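Local structure of CbsA (5XYH) at residues Val28-Asp32 against Val33-Ala37; Thr220-Gly223 against Leu224-Ala227; Ala285-Pro288 against Ser289-Phe293. The protein probably cleaves the beta-1,4-linkages of cellulose to release cellobiose from chain ends, as a family 6 exoglucanase that degrades plant cell walls. All blocks are in the same frame, centred on the assembly; numbering follows the deposited sequence.

Contact 1. Residues Val28-Asp32 against Val33-Ala37; sequences VKVKD and VQLKA
The carboxylate of D32 lies beside the first turn of helix 33-42 and offers one face to it: backbone N of L35 sits over that face above OD1, and CB of L35 lies on the same side. Backbone N of Q34 also comes to OD1 from this side, but nearer the plane of the group. At the edge, V33 N lies near the plane beside OD1, 3.1 Å away, but badly angled for a bond. This is an N-cap. Both bonds to OD1 are weak: Q34 N is at 3.0 Å with an N-H...O angle of 127°. L35 N stands at 3.4 Å with a straighter 159°. With CG anti to the backbone N (chi1 -172°), the carboxylate reaches over the helix start, where the helix end would probably favour its negative charge. The backbone carbonyl of D32 starts the helical bonding, K36 N meeting D32 O at 2.9 Å in the carbonyl plane.

K36 folds back across the loop that follows helix 17-27. Its CG packs on CG2 of V30 at 3.7 Å as the two side chains run antiparallel alongside one another. Beyond a bend at its last torsion, the ammonium turns to V30 O, though the modelled separation is very short and doubtful. I27 O is a second acceptor for NZ. V30 and L35 lie roughly perpendicular, CG1 of V30 being 4.1 Å from CD2 of L35, and both side chains also touch helix 411-419, on H411 and V418 respectively. Behind the carboxylate, CB of D32 lies 3.8 Å from CB of L35.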
ATOM      1  N   VAL A  28     -22.456 -14.581   3.011  1.00 17.07           N
ATOM      2  CA  VAL A  28     -23.325 -15.750   3.070  1.00 18.32           C
ATOM      3  C   VAL A  28     -22.842 -16.784   4.078  1.00 18.05           C
ATOM      4  O   VAL A  28     -23.627 -17.647   4.472  1.00 19.11           O
ATOM      5  CB  VAL A  28     -23.492 -16.379   1.677  1.00 18.62           C
ATOM      6  CG1 VAL A  28     -24.069 -15.347   0.714  1.00 18.56           C
ATOM      7  CG2 VAL A  28     -22.175 -16.926   1.180  1.00 18.61           C
ATOM      8  N   LYS A  29     -21.576 -16.727   4.516  1.00 17.39           N
ATOM      9  CA  LYS A  29     -21.072 -17.676   5.510  1.00 17.93           C
ATOM     10  C   LYS A  29     -21.417 -17.291   6.945  1.00 19.67           C
ATOM     11  O   LYS A  29     -21.425 -18.168   7.817  1.00 21.04           O
ATOM     12  CB  LYS A  29     -19.547 -17.824   5.415  1.00 18.61           C
ATOM     13  CG  LYS A  29     -19.053 -18.539   4.165  1.00 19.36           C
ATOM     14  CD  LYS A  29     -17.533 -18.471   4.037  1.00 19.01           C
ATOM     15  CE  LYS A  29     -17.060 -19.210   2.790  1.00 20.66           C
ATOM     16  NZ  LYS A  29     -15.610 -19.028   2.523  1.00 21.12           N
ATOM     17  N   VAL A  30     -21.678 -16.007   7.225  1.00 18.10           N
ATOM     18  CA  VAL A  30     -21.910 -15.537   8.588  1.00 19.56           C
ATOM     19  C   VAL A  30     -23.411 -15.412   8.818  1.00 19.11           C
ATOM     20  O   VAL A  30     -24.150 -14.975   7.927  1.00 19.09           O
ATOM     21  CB  VAL A  30     -21.196 -14.191   8.845  1.00 18.92           C
ATOM     22  CG1 VAL A  30     -19.701 -14.286   8.519  1.00 18.84           C
ATOM     23  CG2 VAL A  30     -21.825 -13.097   8.061  1.00 16.94           C
ATOM     24  N   LYS A  31     -23.871 -15.806  10.012  1.00 19.37           N
ATOM     25  CA  LYS A  31     -25.304 -15.760  10.284  1.00 19.76           C
ATOM     26  C   LYS A  31     -25.700 -14.522  11.069  1.00 19.33           C
ATOM     27  O   LYS A  31     -26.869 -14.130  11.065  1.00 19.21           O
ATOM     28  CB  LYS A  31     -25.755 -17.026  11.024  1.00 22.86           C
ATOM     29  CG  LYS A  31     -25.857 -18.189  10.053  1.00 23.82           C
ATOM     30  CD  LYS A  31     -25.725 -19.549  10.715  1.00 29.47           C
ATOM     31  CE  LYS A  31     -27.036 -20.339  10.576  1.00 31.47           C
ATOM     32  NZ  LYS A  31     -27.827 -19.992   9.320  1.00 33.55           N
ATOM     33  N   ASP A  32     -24.743 -13.883  11.719  1.00 17.78           N
ATOM     34  CA  ASP A  32     -24.918 -12.591  12.376  1.00 18.04           C
ATOM     35  C   ASP A  32     -25.315 -11.516  11.369  1.00 16.61           C
ATOM     36  O   ASP A  32     -24.489 -11.080  10.559  1.00 16.36           O
ATOM     37  CB  ASP A  32     -23.610 -12.216  13.086  1.00 17.13           C
ATOM     38  CG  ASP A  32     -23.738 -10.989  13.966  1.00 17.81           C
ATOM     39  OD1 ASP A  32     -24.728 -10.226  13.837  1.00 17.30           O
ATOM     40  OD2 ASP A  32     -22.813 -10.768  14.781  1.00 18.13           O
ATOM     41  N   VAL A  33     -26.567 -11.061  11.435  1.00 14.96           N
ATOM     42  CA  VAL A  33     -27.074 -10.116  10.442  1.00 16.01           C
ATOM     43  C   VAL A  33     -26.437  -8.737  10.616  1.00 15.64           C
ATOM     44  O   VAL A  33     -26.249  -8.003   9.640  1.00 15.15           O
ATOM     45  CB  VAL A  33     -28.615 -10.069  10.531  1.00 17.20           C
ATOM     46  CG1 VAL A  33     -29.182  -8.940   9.707  1.00 17.54           C
ATOM     47  CG2 VAL A  33     -29.192 -11.393  10.062  1.00 17.85           C
ATOM     48  N   GLN A  34     -26.048  -8.374  11.837  1.00 16.08           N
ATOM     49  CA  GLN A  34     -25.327  -7.110  12.001  1.00 15.29           C
ATOM     50  C   GLN A  34     -23.940  -7.180  11.375  1.00 16.41           C
ATOM     51  O   GLN A  34     -23.451  -6.189  10.813  1.00 16.17           O
ATOM     52  CB  GLN A  34     -25.231  -6.749  13.479  1.00 16.08           C
ATOM     53  CG  GLN A  34     -26.581  -6.612  14.151  1.00 15.41           C
ATOM     54  CD  GLN A  34     -27.404  -5.492  13.561  1.00 16.75           C
ATOM     55  OE1 GLN A  34     -26.900  -4.392  13.314  1.00 15.42           O
ATOM     56  NE2 GLN A  34     -28.681  -5.770  13.310  1.00 16.53           N
ATOM     57  N   LEU A  35     -23.281  -8.341  11.471  1.00 15.39           N
ATOM     58  CA  LEU A  35     -22.003  -8.504  10.789  1.00 15.85           C
ATOM     59  C   LEU A  35     -22.192  -8.497   9.277  1.00 14.85           C
ATOM     60  O   LEU A  35     -21.397  -7.887   8.556  1.00 14.70           O
ATOM     61  CB  LEU A  35     -21.310  -9.791  11.241  1.00 16.45           C
ATOM     62  CG  LEU A  35     -19.916  -9.974  10.649  1.00 16.35           C
ATOM     63  CD1 LEU A  35     -19.072  -8.727  10.940  1.00 16.11           C
ATOM     64  CD2 LEU A  35     -19.247 -11.214  11.214  1.00 17.05           C
ATOM     65  N   LYS A  36     -23.233  -9.175   8.780  1.00 14.87           N
ATOM     66  CA  LYS A  36     -23.581  -9.078   7.366  1.00 15.37           C
ATOM     67  C   LYS A  36     -23.701  -7.624   6.935  1.00 15.80           C
ATOM     68  O   LYS A  36     -23.231  -7.241   5.857  1.00 15.12           O
ATOM     69  CB  LYS A  36     -24.907  -9.788   7.077  1.00 15.65           C
ATOM     70  CG  LYS A  36     -24.918 -11.329   7.135  1.00 15.68           C
ATOM     71  CD  LYS A  36     -26.292 -11.835   6.640  1.00 17.10           C
ATOM     72  CE  LYS A  36     -26.589 -13.267   7.041  1.00 17.73           C
ATOM     73  NZ  LYS A  36     -25.734 -14.222   6.286  1.00 17.39           N
ATOM     74  N   ALA A  37     -24.350  -6.804   7.766  1.00 15.59           N
ATOM     75  CA  ALA A  37     -24.601  -5.413   7.398  1.00 16.54           C
ATOM     76  C   ALA A  37     -23.310  -4.615   7.354  1.00 16.62           C
ATOM     77  O   ALA A  37     -23.117  -3.790   6.461  1.00 16.75           O
ATOM     78  CB  ALA A  37     -25.586  -4.779   8.380  1.00 16.42           C
TER

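Contact 2. Residues Thr220-Gly223 against Leu224-Ala227; sequences TAAG and LASA
S226 reaches back from the 3-10 turn to the beta turn before it. Its CB lies 3.4 Å from OG1 of T220 and equally near the carbonyl oxygen of G223. One bond further, OG stands beside the backbone N (chi1 -58°), a position that brings it to three polar partners. It is 2.6 Å from OG1 of T220, a short hydroxyl pair, and 3.1 Å from O of G223. A water 2.7 Å from OG completes the set and accepts from N of A222, bridging the serine to the turn. CB of A222 also touches OG.

The backbone of S226 holds the same carbonyl: its N meets O of G223 at 3.0 Å, nearly straight at the hydrogen (167°) but above the carbonyl plane. A weaker bond of 3.4 Å runs from N of A225 to O of A222. T220 OG1 has a further partner in V217 O, at the end of helix 206-218, and H183 of helix 170-183 touches A222 and S226. The arrangement is a type I beta turn, T220 to G223, running into a 3-10 turn, and together they form the connection from helix 206-218 to strand 229-232 in the distorted alpha/beta barrel of glycosyl hydrolase family 6.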
ATOM      1  N   THR A 220      12.552  12.062 -15.635  1.00 14.02           N
ATOM      2  CA  THR A 220      11.482  11.793 -16.579  1.00 15.13           C
ATOM      3  C   THR A 220      11.349  12.973 -17.543  1.00 14.76           C
ATOM      4  O   THR A 220      11.932  14.035 -17.341  1.00 15.09           O
ATOM      5  CB  THR A 220      10.160  11.540 -15.849  1.00 13.96           C
ATOM      6  OG1 THR A 220       9.752  12.725 -15.150  1.00 12.82           O
ATOM      7  CG2 THR A 220      10.298  10.390 -14.850  1.00 13.45           C
ATOM      8  N   ALA A 221      10.567  12.781 -18.604  1.00 15.11           N
ATOM      9  CA  ALA A 221      10.441  13.835 -19.609  1.00 15.29           C
ATOM     10  C   ALA A 221       9.881  15.122 -19.004  1.00 15.25           C
ATOM     11  O   ALA A 221      10.411  16.215 -19.248  1.00 15.29           O
ATOM     12  CB  ALA A 221       9.570  13.358 -20.768  1.00 15.20           C
ATOM     13  N   ALA A 222       8.832  15.013 -18.185  1.00 14.35           N
ATOM     14  CA  ALA A 222       8.215  16.183 -17.571  1.00 13.90           C
ATOM     15  C   ALA A 222       8.852  16.574 -16.241  1.00 13.76           C
ATOM     16  O   ALA A 222       8.375  17.512 -15.598  1.00 14.17           O
ATOM     17  CB  ALA A 222       6.715  15.936 -17.372  1.00 13.26           C
ATOM     18  N   GLY A 223       9.919  15.897 -15.814  1.00 14.82           N
ATOM     19  CA  GLY A 223      10.500  16.237 -14.526  1.00 14.24           C
ATOM     20  C   GLY A 223       9.546  15.913 -13.384  1.00 13.86           C
ATOM     21  O   GLY A 223       8.738  14.978 -13.459  1.00 13.98           O
ATOM     22  N   LEU A 224       9.631  16.713 -12.315  1.00 13.20           N
ATOM     23  CA  LEU A 224       8.822  16.476 -11.125  1.00 12.74           C
ATOM     24  C   LEU A 224       7.322  16.477 -11.406  1.00 13.33           C
ATOM     25  O   LEU A 224       6.554  15.999 -10.569  1.00 13.28           O
ATOM     26  CB  LEU A 224       9.139  17.527 -10.058  1.00 13.74           C
ATOM     27  CG  LEU A 224      10.609  17.604  -9.622  1.00 14.11           C
ATOM     28  CD1 LEU A 224      10.730  18.469  -8.366  1.00 14.01           C
ATOM     29  CD2 LEU A 224      11.200  16.212  -9.411  1.00 13.57           C
ATOM     30  N   ALA A 225       6.879  17.009 -12.549  1.00 12.94           N
ATOM     31  CA  ALA A 225       5.450  17.002 -12.836  1.00 13.37           C
ATOM     32  C   ALA A 225       4.924  15.608 -13.151  1.00 13.50           C
ATOM     33  O   ALA A 225       3.702  15.440 -13.237  1.00 13.71           O
ATOM     34  CB  ALA A 225       5.124  17.947 -14.006  1.00 13.73           C
ATOM     35  N   SER A 226       5.806  14.616 -13.339  1.00 12.88           N
ATOM     36  CA  SER A 226       5.366  13.270 -13.678  1.00 13.00           C
ATOM     37  C   SER A 226       4.721  12.559 -12.495  1.00 13.88           C
ATOM     38  O   SER A 226       4.056  11.538 -12.693  1.00 12.71           O
ATOM     39  CB  SER A 226       6.548  12.431 -14.186  1.00 13.21           C
ATOM     40  OG  SER A 226       7.166  13.023 -15.324  1.00 13.27           O
ATOM     41  N   ALA A 227       4.945  13.053 -11.277  1.00 12.88           N
ATOM     42  CA  ALA A 227       4.404  12.464 -10.058  1.00 13.46           C
ATOM     43  C   ALA A 227       3.525  13.503  -9.384  1.00 13.45           C
ATOM     44  O   ALA A 227       3.990  14.598  -9.050  1.00 14.22           O
ATOM     45  CB  ALA A 227       5.514  12.002  -9.107  1.00 12.36           C
TER
HETATM   46  O   HOH W   1       7.197  12.484 -18.002  1.00 13.27           O

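Contact 3. Residues Ala285-Pro288 against Ser289-Phe293; sequences AGWP and SKIGF
The chain leaves helix 271-284 through a Schellman motif, G286 taking the positive phi (99°) that glycine accepts readily. It then runs extended through W287 and P288 and reverses in a type I beta turn from P288 to I291. One backbone bond closes the turn, I291 N to P288 O at 3.2 Å; it is nearly straight at the hydrogen (168°), although the N-H comes from well above the carbonyl plane.

I291 carries the side-chain contact. Its CG1 lies between the backbone N and the carbonyl carbon (chi1 54°), close over the turn, 3.3 Å from P288 O. CG2 points back between W287, just before the turn, and P288, its first residue: it meets CE3 of W287 at 3.8 Å, approaching the indole obliquely, and CG of the P288 ring at 3.9 Å. The isoleucine stands roughly perpendicular to both. K290 runs extended and bends at its last torsion, bringing NZ alongside the proline ring, 3.8 Å from P288 CB; D5 also touches this lysine.

W287 is wedged between secondary-structure elements: NE1 bonds to OG1 of T214 on helix 206-218, F282 of helix 271-284 meets the indole edge-to-face, and F230 of strand 229-232 packs against it. I291 touches Y279 and F282 before the backbone enters strand 292-296, where backbone hydrogen bonds join G292 to F230 and F293 to H353 and H355.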
ATOM      1  N   ALA A 285      13.831  19.667  -0.747  1.00 15.42           N
ATOM      2  CA  ALA A 285      14.595  19.283  -1.922  1.00 15.98           C
ATOM      3  C   ALA A 285      14.141  20.004  -3.186  1.00 16.24           C
ATOM      4  O   ALA A 285      14.679  19.718  -4.260  1.00 17.60           O
ATOM      5  CB  ALA A 285      14.508  17.768  -2.137  1.00 14.66           C
ATOM      6  N   GLY A 286      13.174  20.909  -3.093  1.00 14.67           N
ATOM      7  CA  GLY A 286      12.751  21.691  -4.240  1.00 15.01           C
ATOM      8  C   GLY A 286      11.509  21.200  -4.957  1.00 14.63           C
ATOM      9  O   GLY A 286      11.229  21.679  -6.059  1.00 14.09           O
ATOM     10  N   TRP A 287      10.760  20.266  -4.372  1.00 14.52           N
ATOM     11  CA  TRP A 287       9.487  19.841  -4.943  1.00 13.94           C
ATOM     12  C   TRP A 287       8.439  20.936  -4.753  1.00 14.27           C
ATOM     13  O   TRP A 287       8.516  21.709  -3.798  1.00 14.19           O
ATOM     14  CB  TRP A 287       8.996  18.548  -4.276  1.00 15.01           C
ATOM     15  CG  TRP A 287       9.751  17.295  -4.678  1.00 13.71           C
ATOM     16  CD1 TRP A 287      11.033  16.963  -4.338  1.00 14.96           C
ATOM     17  CD2 TRP A 287       9.266  16.230  -5.495  1.00 14.20           C
ATOM     18  NE1 TRP A 287      11.381  15.761  -4.905  1.00 13.49           N
ATOM     19  CE2 TRP A 287      10.307  15.278  -5.605  1.00 14.64           C
ATOM     20  CE3 TRP A 287       8.050  15.978  -6.138  1.00 14.10           C
ATOM     21  CZ2 TRP A 287      10.167  14.094  -6.332  1.00 14.14           C
ATOM     22  CZ3 TRP A 287       7.914  14.796  -6.863  1.00 14.76           C
ATOM     23  CH2 TRP A 287       8.970  13.875  -6.955  1.00 14.14           C
ATOM     24  N   PRO A 288       7.436  21.009  -5.636  1.00 14.90           N
ATOM     25  CA  PRO A 288       6.394  22.029  -5.472  1.00 15.81           C
ATOM     26  C   PRO A 288       5.587  21.803  -4.208  1.00 16.51           C
ATOM     27  O   PRO A 288       5.350  20.665  -3.781  1.00 15.84           O
ATOM     28  CB  PRO A 288       5.520  21.859  -6.723  1.00 15.67           C
ATOM     29  CG  PRO A 288       5.784  20.483  -7.183  1.00 15.51           C
ATOM     30  CD  PRO A 288       7.226  20.211  -6.853  1.00 14.51           C
ATOM     31  N   SER A 289       5.167  22.913  -3.605  1.00 16.15           N
ATOM     32  CA  SER A 289       4.464  22.849  -2.333  1.00 17.07           C
ATOM     33  C   SER A 289       3.135  22.118  -2.447  1.00 16.59           C
ATOM     34  O   SER A 289       2.609  21.645  -1.432  1.00 15.86           O
ATOM     35  CB  SER A 289       4.246  24.262  -1.805  1.00 17.41           C
ATOM     36  OG  SER A 289       3.614  25.042  -2.795  1.00 19.28           O
ATOM     37  N   LYS A 290       2.587  22.014  -3.653  1.00 15.33           N
ATOM     38  CA  LYS A 290       1.286  21.398  -3.848  1.00 17.02           C
ATOM     39  C   LYS A 290       1.332  19.872  -3.889  1.00 16.78           C
ATOM     40  O   LYS A 290       0.272  19.250  -4.046  1.00 16.24           O
ATOM     41  CB  LYS A 290       0.650  21.919  -5.139  1.00 17.99           C
ATOM     42  CG  LYS A 290       1.195  21.286  -6.407  1.00 18.74           C
ATOM     43  CD  LYS A 290       0.514  21.856  -7.652  1.00 22.15           C
ATOM     44  CE  LYS A 290       1.056  21.204  -8.929  1.00 22.83           C
ATOM     45  NZ  LYS A 290       2.539  21.324  -9.086  1.00 21.23           N
ATOM     46  N   ILE A 291       2.509  19.246  -3.755  1.00 15.24           N
ATOM     47  CA  ILE A 291       2.537  17.787  -3.767  1.00 14.59           C
ATOM     48  C   ILE A 291       1.608  17.264  -2.680  1.00 14.86           C
ATOM     49  O   ILE A 291       1.450  17.873  -1.614  1.00 15.11           O
ATOM     50  CB  ILE A 291       3.953  17.223  -3.580  1.00 14.94           C
ATOM     51  CG1 ILE A 291       4.595  17.804  -2.320  1.00 14.57           C
ATOM     52  CG2 ILE A 291       4.778  17.489  -4.816  1.00 16.08           C
ATOM     53  CD1 ILE A 291       5.829  17.065  -1.871  1.00 15.97           C
ATOM     54  N   GLY A 292       0.958  16.139  -2.970  1.00 15.50           N
ATOM     55  CA  GLY A 292       0.024  15.555  -2.029  1.00 14.14           C
ATOM     56  C   GLY A 292       0.423  14.156  -1.601  1.00 14.01           C
ATOM     57  O   GLY A 292       1.213  13.486  -2.274  1.00 13.18           O
ATOM     58  N   PHE A 293      -0.099  13.705  -0.467  1.00 13.09           N
ATOM     59  CA  PHE A 293       0.175  12.356   0.012  1.00 12.88           C
ATOM     60  C   PHE A 293      -1.116  11.561   0.134  1.00 12.92           C
ATOM     61  O   PHE A 293      -2.126  12.066   0.640  1.00 13.40           O
ATOM     62  CB  PHE A 293       0.905  12.387   1.361  1.00 12.55           C
ATOM     63  CG  PHE A 293       2.376  12.684   1.241  1.00 13.07           C
ATOM     64  CD1 PHE A 293       2.810  13.955   0.904  1.00 13.72           C
ATOM     65  CD2 PHE A 293       3.322  11.696   1.469  1.00 12.61           C
ATOM     66  CE1 PHE A 293       4.175  14.244   0.784  1.00 13.73           C
ATOM     67  CE2 PHE A 293       4.682  11.976   1.354  1.00 12.75           C
ATOM     68  CZ  PHE A 293       5.105  13.259   1.013  1.00 13.27           C
TER

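Overall arrangement
Along the chain the three contacts come in the order 1, 2, 3, each closing before the next opens. Contact 1 caps helix 33-42 at the surface, its centre 48 Å from that of contact 2 and 45 Å from that of contact 3, on the opposite side of the chain's centre. Contacts 2 and 3 have centres 12 Å apart and touch: L224 CD2 lies 3.9 Å from W287 CZ2, while L224 CD1 packs near P288. Both are helix-to-strand connections, leading into the adjacent parallel strands 229-232 and 292-296 of the main sheet. This pairing joins two successive crossovers of the family 6 barrel at the N-terminal ends of its strands.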